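Local coordinates for hypothetical protein (PDB 2HIY) that is of unknown function but belongs to the conserved bacterial DUF1697 family and folds around two four-stranded antiparallel sheets, at residues Glu83-Glu86 and Ala87-Asn91. Residues are numbered along the deposited sequence; the frame is centred on the assembly and turned at random. Where two conformers were deposited one is given.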
loop_
_atom_site.group_PDB
_atom_site.type_symbol
_atom_site.label_atom_id
_atom_site.label_comp_id
_atom_site.label_asym_id
_atom_site.label_seq_id
_atom_site.Cartn_x
_atom_site.Cartn_y
_atom_site.Cartn_z
ATOM N N GLU D 83 -9.197 -37.683 10.949
ATOM C CA GLU D 83 -10.548 -38.243 11.134
ATOM C C GLU D 83 -11.601 -37.130 11.087
ATOM O O GLU D 83 -12.631 -37.263 10.412
ATOM C CB GLU D 83 -10.643 -39.005 12.458
ATOM C CG GLU D 83 -12.021 -39.588 12.763
ATOM C CD GLU D 83 -12.022 -40.582 13.919
ATOM O OE1 GLU D 83 -10.956 -40.830 14.522
ATOM O OE2 GLU D 83 -13.102 -41.148 14.208
ATOM N N ASP D 84 -11.334 -36.037 11.810
ATOM C CA ASP D 84 -12.260 -34.901 11.865
ATOM C C ASP D 84 -12.504 -34.360 10.462
ATOM O O ASP D 84 -13.636 -34.059 10.084
ATOM C CB ASP D 84 -11.665 -33.729 12.668
ATOM C CG ASP D 84 -11.578 -33.966 14.175
ATOM O OD1 ASP D 84 -12.314 -34.827 14.735
ATOM O OD2 ASP D 84 -10.766 -33.227 14.820
ATOM N N PHE D 85 -11.426 -34.210 9.702
ATOM C CA PHE D 85 -11.491 -33.624 8.383
ATOM C C PHE D 85 -12.241 -34.537 7.416
ATOM O O PHE D 85 -13.064 -34.060 6.612
ATOM C CB PHE D 85 -10.091 -33.283 7.850
ATOM C CG PHE D 85 -10.116 -32.232 6.776
ATOM C CD1 PHE D 85 -10.179 -30.894 7.135
ATOM C CD2 PHE D 85 -10.151 -32.568 5.439
ATOM C CE1 PHE D 85 -10.236 -29.888 6.150
ATOM C CE2 PHE D 85 -10.217 -31.558 4.452
ATOM C CZ PHE D 85 -10.240 -30.239 4.823
ATOM N N GLU D 86 -11.984 -35.832 7.507
ATOM C CA GLU D 86 -12.669 -36.773 6.632
ATOM C C GLU D 86 -14.163 -36.784 6.922
ATOM O O GLU D 86 -14.990 -36.912 5.998
ATOM C CB GLU D 86 -12.062 -38.162 6.789
ATOM C CG GLU D 86 -10.674 -38.265 6.200
ATOM C CD GLU D 86 -10.078 -39.657 6.254
ATOM O OE1 GLU D 86 -10.377 -40.427 7.202
ATOM O OE2 GLU D 86 -9.279 -39.960 5.343
ATOM N N ALA D 87 -14.533 -36.642 8.188
ATOM C CA ALA D 87 -15.945 -36.539 8.555
ATOM C C ALA D 87 -16.565 -35.277 7.922
ATOM O O ALA D 87 -17.710 -35.331 7.412
ATOM C CB ALA D 87 -16.123 -36.535 10.061
ATOM N N GLU D 88 -15.838 -34.158 7.928
ATOM C CA GLU D 88 -16.329 -32.932 7.292
ATOM C C GLU D 88 -16.523 -33.093 5.777
ATOM O O GLU D 88 -17.470 -32.546 5.206
ATOM C CB GLU D 88 -15.409 -31.747 7.596
ATOM C CG GLU D 88 -16.043 -30.369 7.282
ATOM C CD GLU D 88 -17.002 -29.897 8.371
ATOM O OE1 GLU D 88 -16.642 -28.949 9.106
ATOM O OE2 GLU D 88 -18.106 -30.471 8.529
ATOM N N LEU D 89 -15.635 -33.850 5.138
ATOM C CA LEU D 89 -15.725 -34.131 3.693
ATOM C C LEU D 89 -16.942 -34.962 3.320
ATOM O O LEU D 89 -17.342 -34.994 2.146
ATOM C CB LEU D 89 -14.440 -34.799 3.183
ATOM C CG LEU D 89 -13.174 -33.944 3.220
ATOM C CD1 LEU D 89 -11.988 -34.750 2.700
ATOM C CD2 LEU D 89 -13.343 -32.656 2.409
ATOM N N GLU D 90 -17.557 -35.619 4.303
ATOM C CA GLU D 90 -18.765 -36.412 4.037
ATOM C C GLU D 90 -20.036 -35.563 4.029
ATOM O O GLU D 90 -21.117 -36.036 3.687
ATOM C CB GLU D 90 -18.862 -37.570 5.032
ATOM C CG GLU D 90 -17.799 -38.637 4.789
ATOM C CD GLU D 90 -17.709 -39.074 3.320
ATOM O OE1 GLU D 90 -18.762 -39.384 2.706
ATOM O OE2 GLU D 90 -16.578 -39.116 2.777
ATOM N N ASN D 91 -19.875 -34.289 4.367
ATOM C CA ASN D 91 -20.989 -33.388 4.567
ATOM C C ASN D 91 -20.734 -32.005 3.940
ATOM O O ASN D 91 -21.015 -30.978 4.558
ATOM C CB ASN D 91 -21.233 -33.256 6.070
ATOM C CG ASN D 91 -21.534 -34.598 6.723
ATOM O OD1 ASN D 91 -22.652 -35.095 6.615
ATOM N ND2 ASN D 91 -20.524 -35.213 7.370
HETATM O O HOH W 1 -14.438 -38.552 3.950
#
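Ala-87 N donates to Glu-83 O at 3.0 Å, and Leu-89 N donates to Phe-85 O at the same length, two i to i+4 bonds of the short alpha-helix 82-89. Between them Glu-88 N reaches Asp-84 O. The ladder then fades: Glu-90 N lies 3.3 Å from Glu-86 O in a weak, bent bond (122° at the hydrogen), and it also donates to Ala-87 O, three residues back. Asn-91 suits this place because its short amide can fold back onto the last turn, where ND2 donates to Ala-87 O at 2.8 Å. Ala-87 O is thus gripped by two donors, which approach from opposite faces of its carbonyl plane. A water donates to both Glu-86 O and Glu-90 OE2; the bend of the Glu-90 chain at chi2 (-49°) curls the carboxylate back to meet it, a role a long acidic side chain can fill on the solvent-exposed side of the helix end. Two further glutamates are held by other parts of the fold: Glu-86 OE2 forms a salt bridge with Lys-182, and in the conformer modelled here the buried Glu-88 accepts from Leu-136 N through OE1 and from Lys-135 N through OE2, in the turn between strands 129-133 and 137-142. Phe-85 and Leu-89, a large ring and a branched aliphatic chain four residues apart, set an apolar patch against Phe-174, Ile-177 and Leu-181 of helix 171-182. With CG of Phe-85 anti to the backbone N (chi1 -158°), the ring meets the branched end of Leu-89 at a slant, CD2 of Leu-89 lying 3.9 Å from CE2 of Phe-85.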